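Local coordinates for protein arginase (Medicago truncatula, PDB 6VSS) that hydrolyses L-arginine to urea and L-ornithine with two manganese ions per subunit, and also converts agmatine to putrescine and urea, at residues E45-K50 with D149-L154; I162-V167 with N196-A201. All coordinates share one frame; numbering follows the deposited sequence.

Contact 1: E45-K50 with D149-L154; sequences ERAKFK and DPLRPL
Leu151 packs against Ala47 and Lys50 of helix 25-57. It opens strand 151-157 of the parallel sheet of the alpha/beta arginase fold, so the contact joins the long N-terminal helix to the start of this strand. The contact is small and buried, and no hydrogen bond crosses it. Leu151 provides more than half of the surface involved.

Its CG stands anti to the carbonyl carbon (chi1 -56°), with CD1 then extended away from CA (chi2 -168°). This sends the branched end toward the helix, where its two methyls divide the work. CD1 approaches the Ala47 backbone, 3.6 Å from Ala47 O, and lies 4.4 Å from Ala47 CB. The same CD1 is 4.3 Å from Lys50 CB. CD2 lies about one helical turn further on, 4.2 Å from Lys50 O. The leucine therefore meets helix carbonyls as well as side chains. Val145 of helix 131-146 and Ser65 of strand 63-69 also touch it.

Lys50 gives the contact its aliphatic base, while its far end turns away from the strand. Lys50 NZ is hydrogen-bonded to Thr114 OG1 and Asn115 O, and forms a salt bridge with Asp126 of a second subunit. On the way, Lys50 CD lies over one face of the Phe49 ring, 3.8 Å above its plane and displaced from the centre toward the ring's margin.

Contact 2: I162-V167 with N196-A201; sequences ISFPVV and NYYSHA
Phe164 reaches two tyrosines, Tyr197 and Tyr198, with a single ring atom, CE2. Its CG is anti to the backbone N (chi1 164°), which carries the ring off helix 163-174 toward the loop. Tyr198 CE1 comes to the edge of the phenylalanine, near its plane, 4.2 Å from Phe164 CE2. The two rings are tilted by roughly 40°, so they are neither stacked flat nor perpendicular. Tyr197 touches the same corner more loosely, with its CE2 4.4 Å from Phe164 CE2.

The two tyrosine rings are steeply inclined, about 75° between their planes. Tyr197 directs its edge at Tyr198, with Tyr197 CD2 3.4 Å above the plane of the Tyr198 ring and over its centre. Tyr197 also makes a cation-pi contact with Arg206, which packs on Phe164 as well.

The tyrosines occupy the middle of a type I beta turn, Asn196 to Ser199, in the loop between strand 178-183 and helix 203-209 of the arginase fold. Asn196, probably a substrate-binding residue by analogy with relatives, forms an Asx turn here. Its OD1 accepts from Tyr198 N at 3.0 Å, with the donor well above the carbonyl plane. An ST turn follows, in which Ala201 N donates to Ser199 OG at 3.1 Å. His200, inside this ST turn, has its ring end leading away from the helix. Its NE2 is hydrogen-bonded to Ser76 OG and its ND1 to Glu312 OE1.

Overall arrangement
The chain starts with helix 25-57, which holds the first half of contact 1. Strands 63-69 and 113-118 and helix 131-146 follow before 149-154, at the start of strand 151-157, closes a loop of 98 residues. Contact 2 opens soon after, because helix 163-174 comes directly after strand 151-157. It closes at 196-201, late in the loop after strand 178-183, whose earlier part supplies the manganese ligands Asp184, His186 and Asp188. The two contacts are thus in series, neither nested nor crossed. Their centres lie about 23 Å apart. Contact 1 ties the N-terminal helix to the sheet, whereas contact 2 ties a helix to a loop bordering the active site.

Contact 1: E45-K50 with D149-L154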
loop_
_atom_site.group_PDB
_atom_site.type_symbol
_atom_site.label_atom_id
_atom_site.label_comp_id
_atom_site.label_asym_id
_atom_site.label_seq_id
_atom_site.Cartn_x
_atom_site.Cartn_y
_atom_site.Cartn_z
ATOM N N GLU B 45 5.501 29.324 -28.469
ATOM C CA GLU B 45 6.941 29.081 -28.771
ATOM C C GLU B 45 7.244 27.583 -28.711
ATOM O O GLU B 45 8.073 27.097 -29.507
ATOM C CB GLU B 45 7.850 29.829 -27.797
ATOM C CG GLU B 45 7.741 31.350 -27.907
ATOM C CD GLU B 45 8.215 31.864 -29.242
ATOM O OE1 GLU B 45 9.077 31.177 -29.838
ATOM O OE2 GLU B 45 7.720 32.950 -29.690
ATOM N N ARG B 46 6.590 26.847 -27.818
ATOM C CA ARG B 46 6.854 25.385 -27.811
ATOM C C ARG B 46 6.230 24.801 -29.069
ATOM O O ARG B 46 6.868 23.930 -29.691
ATOM C CB ARG B 46 6.375 24.772 -26.500
ATOM C CG ARG B 46 7.288 25.149 -25.348
ATOM C CD ARG B 46 8.425 24.148 -25.185
ATOM N NE ARG B 46 8.010 22.764 -25.069
ATOM C CZ ARG B 46 8.769 21.725 -25.389
ATOM N NH1 ARG B 46 10.036 21.897 -25.766
ATOM N NH2 ARG B 46 8.277 20.505 -25.255
ATOM N N ALA B 47 5.038 25.256 -29.464
ATOM C CA ALA B 47 4.390 24.685 -30.671
ATOM C C ALA B 47 5.227 25.053 -31.917
ATOM O O ALA B 47 5.326 24.244 -32.898
ATOM C CB ALA B 47 2.944 25.111 -30.780
ATOM N N LYS B 48 5.831 26.231 -31.913
ATOM C CA LYS B 48 6.605 26.742 -33.073
ATOM C C LYS B 48 7.821 25.822 -33.230
ATOM O O LYS B 48 8.101 25.369 -34.345
ATOM C CB LYS B 48 6.967 28.214 -32.819
ATOM C CG LYS B 48 8.132 28.790 -33.616
ATOM C CD LYS B 48 8.369 30.281 -33.302
ATOM C CE LYS B 48 9.280 30.959 -34.296
ATOM N NZ LYS B 48 10.687 30.547 -34.085
ATOM N N PHE B 49 8.537 25.591 -32.134
ATOM C CA PHE B 49 9.684 24.654 -32.084
ATOM C C PHE B 49 9.275 23.316 -32.749
ATOM O O PHE B 49 9.834 22.953 -33.816
ATOM C CB PHE B 49 10.167 24.546 -30.646
ATOM C CG PHE B 49 11.144 23.418 -30.420
ATOM C CD1 PHE B 49 12.075 23.088 -31.383
ATOM C CD2 PHE B 49 11.156 22.723 -29.226
ATOM C CE1 PHE B 49 12.975 22.060 -31.157
ATOM C CE2 PHE B 49 12.039 21.684 -29.020
ATOM C CZ PHE B 49 12.952 21.360 -29.978
ATOM N N LYS B 50 8.263 22.632 -32.196
ATOM C CA LYS B 50 7.886 21.256 -32.610
ATOM C C LYS B 50 7.356 21.267 -34.047
ATOM O O LYS B 50 7.702 20.332 -34.773
ATOM C CB LYS B 50 6.970 20.657 -31.549
ATOM C CG LYS B 50 7.667 20.461 -30.206
ATOM C CD LYS B 50 8.956 19.724 -30.353
ATOM C CE LYS B 50 9.588 19.322 -29.045
ATOM N NZ LYS B 50 8.763 18.348 -28.297
ATOM N N ASP B 149 0.816 23.198 -38.305
ATOM C CA ASP B 149 0.717 21.917 -39.049
ATOM C C ASP B 149 2.146 21.408 -39.248
ATOM O O ASP B 149 3.018 22.229 -39.560
ATOM C CB ASP B 149 0.052 22.127 -40.412
ATOM C CG ASP B 149 1.048 22.233 -41.556
ATOM O OD1 ASP B 149 1.574 21.182 -41.973
ATOM O OD2 ASP B 149 1.302 23.363 -42.011
ATOM N N PRO B 150 2.435 20.104 -39.066
ATOM C CA PRO B 150 1.430 19.047 -39.106
ATOM C C PRO B 150 0.977 18.616 -37.703
ATOM O O PRO B 150 0.467 17.526 -37.579
ATOM C CB PRO B 150 2.234 17.913 -39.752
ATOM C CG PRO B 150 3.624 18.077 -39.181
ATOM C CD PRO B 150 3.779 19.556 -38.889
ATOM N N LEU B 151 1.218 19.454 -36.689
ATOM C CA LEU B 151 0.875 19.098 -35.288
ATOM C C LEU B 151 -0.633 18.929 -35.175
ATOM O O LEU B 151 -1.392 19.771 -35.736
ATOM C CB LEU B 151 1.311 20.189 -34.318
ATOM C CG LEU B 151 2.787 20.580 -34.345
ATOM C CD1 LEU B 151 3.089 21.450 -33.138
ATOM C CD2 LEU B 151 3.683 19.355 -34.390
ATOM N N ARG B 152 -1.046 17.931 -34.402
ATOM C CA ARG B 152 -2.456 17.656 -34.047
ATOM C C ARG B 152 -2.523 17.467 -32.518
ATOM O O ARG B 152 -1.721 16.718 -31.974
ATOM C CB ARG B 152 -3.042 16.504 -34.855
ATOM C CG ARG B 152 -3.238 16.814 -36.328
ATOM C CD ARG B 152 -4.093 15.774 -37.015
ATOM N NE ARG B 152 -4.029 15.965 -38.446
ATOM C CZ ARG B 152 -4.869 15.493 -39.345
ATOM N NH1 ARG B 152 -5.899 14.752 -38.998
ATOM N NH2 ARG B 152 -4.668 15.762 -40.617
ATOM N N PRO B 153 -3.462 18.145 -31.846
ATOM C CA PRO B 153 -3.537 18.185 -30.385
ATOM C C PRO B 153 -4.028 16.875 -29.758
ATOM O O PRO B 153 -5.155 16.443 -30.044
ATOM C CB PRO B 153 -4.549 19.299 -30.124
ATOM C CG PRO B 153 -5.440 19.199 -31.306
ATOM C CD PRO B 153 -4.451 19.040 -32.445
ATOM N N LEU B 154 -3.147 16.254 -28.985
ATOM C CA LEU B 154 -3.480 15.132 -28.066
ATOM C C LEU B 154 -3.398 15.723 -26.640
ATOM O O LEU B 154 -2.332 15.971 -26.121
ATOM C CB LEU B 154 -2.565 13.938 -28.362
ATOM C CG LEU B 154 -3.101 12.584 -27.890
ATOM C CD1 LEU B 154 -2.213 11.413 -28.359
ATOM C CD2 LEU B 154 -3.182 12.584 -26.354
#

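Contact 2: I162-V167 with N196-A201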
loop_
_atom_site.group_PDB
_atom_site.type_symbol
_atom_site.label_atom_id
_atom_site.label_comp_id
_atom_site.label_asym_id
_atom_site.label_seq_id
_atom_site.Cartn_x
_atom_site.Cartn_y
_atom_site.Cartn_z
ATOM N N ILE B 162 -12.472 19.597 -19.561
ATOM C CA ILE B 162 -11.560 20.220 -20.555
ATOM C C ILE B 162 -12.006 19.842 -21.979
ATOM O O ILE B 162 -11.769 20.622 -22.923
ATOM C CB ILE B 162 -10.095 19.841 -20.249
ATOM C CG1 ILE B 162 -9.838 18.357 -20.487
ATOM C CG2 ILE B 162 -9.679 20.255 -18.848
ATOM C CD1 ILE B 162 -8.418 18.043 -20.489
ATOM N N SER B 163 -12.698 18.737 -22.179
ATOM C CA SER B 163 -13.019 18.273 -23.554
ATOM C C SER B 163 -13.916 19.321 -24.224
ATOM O O SER B 163 -13.788 19.513 -25.421
ATOM C CB SER B 163 -13.653 16.923 -23.559
ATOM O OG SER B 163 -12.772 15.895 -23.121
ATOM N N PHE B 164 -14.750 20.037 -23.457
ATOM C CA PHE B 164 -15.630 21.087 -24.047
ATOM C C PHE B 164 -14.762 22.113 -24.762
ATOM O O PHE B 164 -14.842 22.198 -25.986
ATOM C CB PHE B 164 -16.604 21.713 -23.055
ATOM C CG PHE B 164 -17.205 23.006 -23.530
ATOM C CD1 PHE B 164 -17.868 23.091 -24.753
ATOM C CD2 PHE B 164 -17.173 24.137 -22.733
ATOM C CE1 PHE B 164 -18.448 24.294 -25.179
ATOM C CE2 PHE B 164 -17.783 25.325 -23.143
ATOM C CZ PHE B 164 -18.401 25.402 -24.372
ATOM N N PRO B 165 -13.919 22.908 -24.047
ATOM C CA PRO B 165 -13.057 23.900 -24.696
ATOM C C PRO B 165 -12.093 23.346 -25.759
ATOM O O PRO B 165 -11.802 24.066 -26.743
ATOM C CB PRO B 165 -12.233 24.518 -23.544
ATOM C CG PRO B 165 -12.530 23.678 -22.309
ATOM C CD PRO B 165 -13.862 23.018 -22.588
ATOM N N VAL B 166 -11.629 22.103 -25.592
ATOM C CA VAL B 166 -10.770 21.457 -26.621
ATOM C C VAL B 166 -11.617 21.238 -27.879
ATOM O O VAL B 166 -11.187 21.611 -28.964
ATOM C CB VAL B 166 -10.167 20.138 -26.123
ATOM C CG1 VAL B 166 -9.267 19.512 -27.161
ATOM C CG2 VAL B 166 -9.468 20.348 -24.805
ATOM N N VAL B 167 -12.786 20.635 -27.743
ATOM C CA VAL B 167 -13.556 20.235 -28.945
ATOM C C VAL B 167 -14.122 21.509 -29.599
ATOM O O VAL B 167 -14.147 21.571 -30.829
ATOM C CB VAL B 167 -14.601 19.189 -28.576
ATOM C CG1 VAL B 167 -15.675 19.082 -29.628
ATOM C CG2 VAL B 167 -13.925 17.840 -28.292
ATOM N N ASN B 196 -22.796 24.188 -11.786
ATOM C CA ASN B 196 -21.473 24.375 -12.455
ATOM C C ASN B 196 -21.578 24.001 -13.937
ATOM O O ASN B 196 -21.356 22.826 -14.311
ATOM C CB ASN B 196 -20.323 23.579 -11.829
ATOM C CG ASN B 196 -18.987 23.931 -12.465
ATOM O OD1 ASN B 196 -18.915 24.849 -13.280
ATOM N ND2 ASN B 196 -17.925 23.229 -12.083
ATOM N N TYR B 197 -21.834 25.006 -14.752
ATOM C CA TYR B 197 -21.799 24.961 -16.226
ATOM C C TYR B 197 -20.599 24.166 -16.799
ATOM O O TYR B 197 -20.729 23.533 -17.828
ATOM C CB TYR B 197 -21.745 26.412 -16.666
ATOM C CG TYR B 197 -21.821 26.552 -18.149
ATOM C CD1 TYR B 197 -23.057 26.547 -18.780
ATOM C CD2 TYR B 197 -20.674 26.694 -18.908
ATOM C CE1 TYR B 197 -23.152 26.704 -20.150
ATOM C CE2 TYR B 197 -20.752 26.840 -20.281
ATOM C CZ TYR B 197 -21.996 26.848 -20.900
ATOM O OH TYR B 197 -22.109 26.983 -22.248
ATOM N N TYR B 198 -19.428 24.267 -16.185
ATOM C CA TYR B 198 -18.144 23.688 -16.664
ATOM C C TYR B 198 -17.810 22.380 -15.925
ATOM O O TYR B 198 -16.626 22.004 -15.903
ATOM C CB TYR B 198 -17.007 24.692 -16.437
ATOM C CG TYR B 198 -17.162 25.941 -17.255
ATOM C CD1 TYR B 198 -16.861 25.915 -18.603
ATOM C CD2 TYR B 198 -17.664 27.121 -16.709
ATOM C CE1 TYR B 198 -17.018 27.040 -19.396
ATOM C CE2 TYR B 198 -17.820 28.262 -17.487
ATOM C CZ TYR B 198 -17.494 28.215 -18.836
ATOM O OH TYR B 198 -17.635 29.294 -19.661
ATOM N N SER B 199 -18.782 21.740 -15.283
ATOM C CA SER B 199 -18.566 20.495 -14.492
ATOM C C SER B 199 -17.940 19.419 -15.391
ATOM O O SER B 199 -18.269 19.395 -16.585
ATOM C CB SER B 199 -19.875 20.011 -13.901
ATOM O OG SER B 199 -19.806 18.647 -13.477
ATOM N N HIS B 200 -17.219 18.464 -14.807
ATOM C CA HIS B 200 -16.639 17.311 -15.545
ATOM C C HIS B 200 -17.719 16.305 -15.946
ATOM O O HIS B 200 -17.390 15.366 -16.689
ATOM C CB HIS B 200 -15.516 16.683 -14.742
ATOM C CG HIS B 200 -15.914 15.823 -13.602
ATOM N ND1 HIS B 200 -15.060 14.855 -13.112
ATOM C CD2 HIS B 200 -17.023 15.771 -12.837
ATOM C CE1 HIS B 200 -15.609 14.253 -12.084
ATOM N NE2 HIS B 200 -16.793 14.802 -11.878
ATOM N N ALA B 201 -18.976 16.561 -15.556
ATOM C CA ALA B 201 -20.171 15.735 -15.828
ATOM C C ALA B 201 -21.111 16.384 -16.872
ATOM O O ALA B 201 -22.201 15.794 -17.096
ATOM C CB ALA B 201 -20.890 15.518 -14.503
#